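Local coordinates for putative oxidoreductase (PDB 3EOF), which binds flavin mononucleotide and is probably an FMN-dependent oxidoreductase of the nitroreductase family, its physiological substrate not being established, at residues A[237-240]-A[241-244]; A[187-190]-A[191-195]. All coordinates share one frame; numbering follows the deposited sequence.

Contact 1. Residues A[237-240]-A[241-244]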
# COMPACT_ATOMS: atom_id res chain seq x y z
N LEU A 237 1.32 16.09 8.43
CA LEU A 237 1.59 15.39 7.19
C LEU A 237 1.76 16.36 6.04
O LEU A 237 2.64 16.19 5.20
CB LEU A 237 0.43 14.46 6.92
CG LEU A 237 0.47 13.39 5.85
CD1 LEU A 237 1.78 12.58 5.87
CD2 LEU A 237 -0.76 12.48 6.09
N LEU A 238 0.91 17.39 6.00
CA LEU A 238 0.98 18.39 4.94
C LEU A 238 2.27 19.15 5.08
O LEU A 238 2.94 19.34 4.10
CB LEU A 238 -0.23 19.33 4.98
CG LEU A 238 -1.57 18.68 4.66
CD1 LEU A 238 -2.72 19.62 4.96
CD2 LEU A 238 -1.56 18.26 3.24
N LYS A 239 2.62 19.54 6.31
CA LYS A 239 3.87 20.21 6.56
C LYS A 239 5.10 19.42 6.11
O LYS A 239 6.02 19.97 5.50
CB LYS A 239 4.01 20.57 8.05
CG LYS A 239 3.08 21.66 8.51
CD LYS A 239 3.29 21.96 10.02
CE LYS A 239 2.38 23.11 10.47
NZ LYS A 239 2.49 23.44 11.95
N VAL A 240 5.14 18.14 6.42
CA VAL A 240 6.29 17.32 6.11
C VAL A 240 6.32 17.01 4.62
O VAL A 240 7.41 16.99 4.02
CB VAL A 240 6.34 16.04 6.97
CG1 VAL A 240 7.56 15.19 6.63
CG2 VAL A 240 6.37 16.42 8.42
N LEU A 241 5.16 16.82 4.01
CA LEU A 241 5.11 16.58 2.57
C LEU A 241 5.66 17.82 1.84
O LEU A 241 6.41 17.71 0.86
CB LEU A 241 3.68 16.30 2.13
CG LEU A 241 3.11 14.91 2.31
CD1 LEU A 241 1.58 15.02 2.17
CD2 LEU A 241 3.69 13.97 1.30
N ARG A 242 5.33 19.01 2.36
CA ARG A 242 5.80 20.27 1.79
C ARG A 242 7.34 20.34 1.88
O ARG A 242 8.05 20.59 0.89
CB ARG A 242 5.13 21.43 2.54
CG ARG A 242 5.58 22.84 2.10
CD ARG A 242 4.58 23.96 2.55
NE ARG A 242 3.17 23.59 2.29
CZ ARG A 242 2.23 23.38 3.23
NH1 ARG A 242 2.49 23.54 4.54
NH2 ARG A 242 1.00 23.03 2.85
N ARG A 243 7.83 20.05 3.07
CA ARG A 243 9.24 20.11 3.41
C ARG A 243 10.00 19.14 2.51
O ARG A 243 11.14 19.39 2.09
CB ARG A 243 9.37 19.76 4.89
CG ARG A 243 10.31 20.62 5.66
CD ARG A 243 9.66 21.11 6.96
NE ARG A 243 9.39 20.06 7.94
CZ ARG A 243 8.65 20.20 9.05
NH1 ARG A 243 8.03 21.34 9.34
NH2 ARG A 243 8.50 19.16 9.87
N GLN A 244 9.38 18.02 2.18
CA GLN A 244 10.02 17.01 1.31
C GLN A 244 9.77 17.19 -0.18
O GLN A 244 10.12 16.32 -1.01
CB GLN A 244 9.60 15.60 1.71
CG GLN A 244 10.06 15.17 3.10
CD GLN A 244 11.54 15.38 3.36
OE1 GLN A 244 11.94 16.40 3.91
NE2 GLN A 244 12.33 14.43 3.00
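Leu-237 O accepts from Leu-241 N at 2.9 Å, the first of four backbone bonds that carry helix 227-243 through its last turn. Val-240 O takes Gln-244 N at 2.9 Å. Gln-244 is the first residue to leave helical backbone angles. Leu-237 and Leu-241 lie side by side on one flank and point the same way, with Leu-237 CG 4.2 Å from Leu-241 CD1. Phe-152 of strand 151-160 packs against both, and Leu-104 of the second subunit also touches Leu-237. The two arginines fold back along the helix. The chain of Arg-242 bends at chi3 (-46°), which places Leu-238 O over the centre of one face of its guanidinium, 4.1 Å above the plane. Its NE is bonded outside, to Asp-248 O. Arg-243 is bent at chi2 and chi3, and its NH2 comes within 3.8 Å of Val-240 CG2, while its NE bonds to Gln-139 OE1. Gln-244 sets its CG 3.3 Å from Val-240 O and gives NE2 to Leu-147 O and Val-151 O. The chemistry is thus divided by flank: Leu-237, Val-240 and Leu-241 are buried, the exposed arginines are tethered to other parts of the chain, and buried Gln-244 joins the helix end to Leu-147 and to the start of strand 151-160.

Contact 2. Residues A[187-190]-A[191-195]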
# COMPACT_ATOMS: atom_id res chain seq x y z
N THR A 187 -26.31 -0.95 7.63
CA THR A 187 -27.39 -0.61 8.53
C THR A 187 -26.86 -0.95 9.93
O THR A 187 -25.83 -1.58 10.06
CB THR A 187 -28.67 -1.45 8.21
OG1 THR A 187 -28.39 -2.84 8.37
CG2 THR A 187 -29.14 -1.20 6.80
N ALA A 188 -27.56 -0.47 10.96
CA ALA A 188 -27.25 -0.77 12.35
C ALA A 188 -27.32 -2.30 12.56
O ALA A 188 -26.49 -2.87 13.26
CB ALA A 188 -28.23 -0.00 13.30
N GLU A 189 -28.28 -2.95 11.91
CA GLU A 189 -28.38 -4.39 11.96
C GLU A 189 -27.12 -5.04 11.38
O GLU A 189 -26.62 -6.00 11.94
CB GLU A 189 -29.64 -4.85 11.23
CG GLU A 189 -29.96 -6.33 11.30
CD GLU A 189 -31.29 -6.61 10.58
OE1 GLU A 189 -32.30 -5.93 10.90
OE2 GLU A 189 -31.33 -7.50 9.70
N ASP A 190 -26.65 -4.55 10.24
CA ASP A 190 -25.39 -5.04 9.62
C ASP A 190 -24.24 -4.90 10.57
O ASP A 190 -23.48 -5.84 10.79
CB ASP A 190 -25.05 -4.27 8.35
CG ASP A 190 -26.02 -4.51 7.22
OD1 ASP A 190 -26.64 -5.59 7.19
OD2 ASP A 190 -26.16 -3.62 6.34
N ILE A 191 -24.11 -3.71 11.14
CA ILE A 191 -23.04 -3.40 12.09
C ILE A 191 -23.04 -4.33 13.30
O ILE A 191 -22.03 -4.88 13.68
CB ILE A 191 -23.10 -1.88 12.55
CG1 ILE A 191 -22.66 -0.95 11.42
CG2 ILE A 191 -22.20 -1.63 13.78
CD1 ILE A 191 -21.21 -1.14 10.97
N ASN A 192 -24.20 -4.49 13.89
CA ASN A 192 -24.35 -5.36 15.04
C ASN A 192 -23.99 -6.82 14.74
O ASN A 192 -23.33 -7.49 15.53
CB ASN A 192 -25.77 -5.21 15.59
CG ASN A 192 -25.95 -3.89 16.30
OD1 ASN A 192 -25.17 -3.56 17.17
ND2 ASN A 192 -26.97 -3.12 15.93
N ARG A 193 -24.44 -7.27 13.58
CA ARG A 193 -24.17 -8.61 13.11
C ARG A 193 -22.68 -8.79 12.81
O ARG A 193 -22.06 -9.77 13.19
CB ARG A 193 -25.01 -8.82 11.85
CG ARG A 193 -25.16 -10.25 11.41
CD ARG A 193 -26.08 -10.41 10.19
NE ARG A 193 -25.48 -9.76 9.03
CZ ARG A 193 -25.84 -8.59 8.52
NH1 ARG A 193 -26.88 -7.92 9.03
NH2 ARG A 193 -25.18 -8.11 7.46
N LEU A 194 -22.07 -7.82 12.13
CA LEU A 194 -20.65 -7.93 11.77
C LEU A 194 -19.67 -7.91 12.96
O LEU A 194 -18.72 -8.68 13.00
CB LEU A 194 -20.29 -6.83 10.77
CG LEU A 194 -20.95 -7.02 9.40
CD1 LEU A 194 -20.88 -5.73 8.58
CD2 LEU A 194 -20.34 -8.23 8.70
N TYR A 195 -19.96 -7.06 13.93
CA TYR A 195 -19.11 -6.84 15.11
C TYR A 195 -19.41 -7.66 16.35
O TYR A 195 -18.65 -7.61 17.31
CB TYR A 195 -19.12 -5.33 15.44
CG TYR A 195 -18.29 -4.54 14.44
CD1 TYR A 195 -18.84 -4.04 13.28
CD2 TYR A 195 -16.92 -4.35 14.66
CE1 TYR A 195 -18.06 -3.35 12.37
CE2 TYR A 195 -16.15 -3.65 13.77
CZ TYR A 195 -16.72 -3.15 12.62
OH TYR A 195 -15.93 -2.44 11.74
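The guanidinium of Arg-193 has Asp-190 O over one face, 4.2 Å above the plane and near its centre, and Asp-190 OD1 at its edge. That edge contact is an end-on salt bridge in which both terminal nitrogens grip a single oxygen. Arg-193 NH2 reaches Asp-190 OD1 at 2.9 Å, and Arg-193 NH1 reaches the same oxygen at 3.0 Å. The carboxylate stands almost upright to the guanidinium, the planes 86° apart. Arg-193 NH1 meets the anti lone pair of Asp-190 OD1, whereas Arg-193 NH2 comes from above the carboxylate plane. A bend at chi3 (65°) turns the Arg-193 chain back toward Asp-190. Glu-189 is a looser neighbour, its OE2 4.5 Å from Arg-193 NH1, and may add a weak attraction.

The other carboxylate oxygen serves the helix start. Thr-187 N donates to Asp-190 OD2 at 3.0 Å and nearly straight. In return Asp-190 N donates to Thr-187 OG1 at 3.1 Å. This reciprocal pair is a capping box, with Thr-187 as N-cap of helix 188-200. Asp-190 therefore ties the cap to the next turn, and its negative charge near the helix N-terminus is probably favourable. Backbone bonds continue the turn, among them Leu-194 N to Asp-190 O at 2.8 Å.

The helix lies against the second subunit: Asn-192 OD1 accepts from Arg-91 NH1 of that chain, and Tyr-195 stacks on its Tyr-87. Within its own chain, Ile-191 and Leu-194 pack on Tyr-186, and Leu-194 also meets Pro-173, so the start of the helix touches loops of its own chain and, through Ile-191 and Tyr-195, helix 82-89 of the second subunit.

Overall arrangement
Contact 1 and contact 2 lie on separate helices of the same chain, their centres 38 Å apart and their nearest atoms about 22 Å apart. The first ends helix 227-243, the second begins helix 188-200, which comes earlier in the sequence. Both touch the second subunit, so each takes part in the dimer by a different surface. Neither contact includes a residue of the FMN pocket. The side chain of Leu-237 is about 12 Å from a bound FMN and about 11 Å from that of the FMN-binding residue Gly-132. The side chain of Leu-194 is about 10 Å from that of Arg-171, another FMN-binding residue.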